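Local coordinates for universal stress protein (Burkholderia pseudomallei, PDB 4WNY) that belongs to the universal stress protein A family and probably takes part in the bacterial response to stress, at residues 6-11 and 34-39. Numbering follows the deposited sequence.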
loop_
_atom_site.group_PDB
_atom_site.type_symbol
_atom_site.label_atom_id
_atom_site.label_comp_id
_atom_site.label_asym_id
_atom_site.label_seq_id
_atom_site.Cartn_x
_atom_site.Cartn_y
_atom_site.Cartn_z
ATOM N N TYR A 6 5.028 11.344 0.323
ATOM C CA TYR A 6 3.801 11.037 -0.390
ATOM C C TYR A 6 3.362 12.220 -1.240
ATOM O O TYR A 6 2.174 12.406 -1.473
ATOM C CB TYR A 6 2.693 10.653 0.590
ATOM C CG TYR A 6 3.045 9.489 1.486
ATOM C CD1 TYR A 6 3.074 8.192 0.990
ATOM C CD2 TYR A 6 3.342 9.685 2.828
ATOM C CE1 TYR A 6 3.394 7.123 1.805
ATOM C CE2 TYR A 6 3.664 8.621 3.651
ATOM C CZ TYR A 6 3.686 7.343 3.134
ATOM O OH TYR A 6 4.004 6.277 3.945
ATOM N N SER A 7 4.325 13.015 -1.699
ATOM C CA SER A 7 4.032 14.217 -2.474
ATOM C C SER A 7 3.420 13.895 -3.833
ATOM O O SER A 7 2.522 14.597 -4.300
ATOM C CB SER A 7 5.301 15.048 -2.666
ATOM O OG SER A 7 6.302 14.290 -3.325
ATOM N N ILE A 8 3.915 12.837 -4.468
ATOM C CA ILE A 8 3.425 12.439 -5.782
ATOM C C ILE A 8 2.991 10.975 -5.803
ATOM O O ILE A 8 3.800 10.068 -5.602
ATOM C CB ILE A 8 4.490 12.672 -6.871
ATOM C CG1 ILE A 8 4.779 14.169 -7.016
ATOM C CG2 ILE A 8 4.030 12.091 -8.198
ATOM C CD1 ILE A 8 5.943 14.483 -7.935
ATOM N N ILE A 9 1.705 10.755 -6.051
ATOM C CA ILE A 9 1.140 9.412 -6.041
ATOM C C ILE A 9 0.786 8.932 -7.444
ATOM O O ILE A 9 0.158 9.654 -8.220
ATOM C CB ILE A 9 -0.124 9.342 -5.169
ATOM C CG1 ILE A 9 0.139 9.957 -3.790
ATOM C CG2 ILE A 9 -0.603 7.904 -5.044
ATOM C CD1 ILE A 9 -1.096 10.039 -2.918
ATOM N N LEU A 10 1.184 7.705 -7.758
ATOM C CA LEU A 10 0.873 7.097 -9.045
ATOM C C LEU A 10 -0.170 5.996 -8.869
ATOM O O LEU A 10 -0.041 5.149 -7.988
ATOM C CB LEU A 10 2.149 6.540 -9.689
ATOM C CG LEU A 10 2.129 6.049 -11.140
ATOM C CD1 LEU A 10 3.519 6.156 -11.741
ATOM C CD2 LEU A 10 1.635 4.615 -11.237
ATOM N N VAL A 11 -1.203 6.013 -9.708
ATOM C CA VAL A 11 -2.228 4.972 -9.688
ATOM C C VAL A 11 -2.410 4.372 -11.085
ATOM O O VAL A 11 -2.592 5.094 -12.067
ATOM C CB VAL A 11 -3.580 5.513 -9.155
ATOM C CG1 VAL A 11 -3.962 6.801 -9.862
ATOM C CG2 VAL A 11 -4.680 4.467 -9.292
ATOM N N HIS A 34 -2.926 16.067 0.693
ATOM C CA HIS A 34 -2.654 17.244 -0.130
ATOM C C HIS A 34 -1.563 16.939 -1.144
ATOM O O HIS A 34 -0.627 17.718 -1.325
ATOM C CB HIS A 34 -2.253 18.437 0.739
ATOM C CG HIS A 34 -3.352 18.937 1.622
ATOM N ND1 HIS A 34 -4.134 18.097 2.388
ATOM C CD2 HIS A 34 -3.798 20.192 1.866
ATOM C CE1 HIS A 34 -5.016 18.814 3.061
ATOM N NE2 HIS A 34 -4.833 20.088 2.763
ATOM N N ALA A 35 -1.698 15.794 -1.801
ATOM C CA ALA A 35 -0.661 15.289 -2.684
ATOM C C ALA A 35 -1.036 15.421 -4.153
ATOM O O ALA A 35 -2.206 15.582 -4.498
ATOM C CB ALA A 35 -0.366 13.842 -2.352
ATOM N N ARG A 36 -0.029 15.353 -5.016
ATOM C CA ARG A 36 -0.258 15.323 -6.453
ATOM C C ARG A 36 -0.558 13.899 -6.899
ATOM O O ARG A 36 0.109 12.955 -6.476
ATOM C CB ARG A 36 0.954 15.870 -7.207
ATOM C CG ARG A 36 1.250 17.333 -6.936
ATOM C CD ARG A 36 2.483 17.786 -7.698
ATOM N NE ARG A 36 2.305 17.666 -9.142
ATOM C CZ ARG A 36 1.834 18.637 -9.919
ATOM N NH1 ARG A 36 1.492 19.803 -9.390
ATOM N NH2 ARG A 36 1.705 18.441 -11.224
ATOM N N LEU A 37 -1.566 13.742 -7.748
ATOM C CA LEU A 37 -1.930 12.422 -8.246
ATOM C C LEU A 37 -1.598 12.291 -9.726
ATOM O O LEU A 37 -1.866 13.196 -10.512
ATOM C CB LEU A 37 -3.415 12.147 -8.017
ATOM C CG LEU A 37 -3.856 10.701 -8.242
ATOM C CD1 LEU A 37 -3.285 9.794 -7.161
ATOM C CD2 LEU A 37 -5.369 10.605 -8.283
ATOM N N VAL A 38 -1.004 11.164 -10.098
ATOM C CA VAL A 38 -0.671 10.909 -11.491
ATOM C C VAL A 38 -1.196 9.544 -11.917
ATOM O O VAL A 38 -0.501 8.537 -11.778
ATOM C CB VAL A 38 0.855 10.973 -11.742
ATOM C CG1 VAL A 38 1.162 10.697 -13.202
ATOM C CG2 VAL A 38 1.417 12.330 -11.330
ATOM N N PRO A 39 -2.440 9.503 -12.419
ATOM C CA PRO A 39 -3.003 8.274 -12.982
ATOM C C PRO A 39 -2.307 7.886 -14.281
ATOM O O PRO A 39 -2.092 8.745 -15.135
ATOM C CB PRO A 39 -4.471 8.640 -13.244
ATOM C CG PRO A 39 -4.728 9.866 -12.419
ATOM C CD PRO A 39 -3.423 10.598 -12.404
#
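I9 and V38 are joined by the shortest bond of a four-rung parallel ladder, V38 N to I9 O at 2.7 Å. I9 N in turn bonds to R36 O, and R36 N reaches S7 O at 2.8 Å; the last rung, V11 N to V38 O, is weak at 3.3 Å. Packing is densest on the face carrying I9, V11, L37 and P39, which helix 17-32 covers. There L37 CD1 lies 3.8 Å from I9 CB and also touches V11 CG1. V11 CG1 sits between its own backbone N and carbonyl carbon (chi1 49°), from where it meets P39 CB at 3.9 Å. A35 CB touches I9 CD1 (3.9 Å) just before strand 36-39 begins, right after H34 ends that helix in a Schellman motif. The other face is looser: I8 CG2 meets V38 CG2 at 4.1 Å, with I111 of helix 100-111 against both, while the I8 and R36 side chains lie side by side, CG1 4.2 Å from CB, and the exposed arginine bends at chi3, with A85 against it. The strands flank helix 17-32 in a beta-alpha-beta unit; main-chain hydrogen bonds set their register, whereas the aliphatic contacts under that helix depend on side-chain shape.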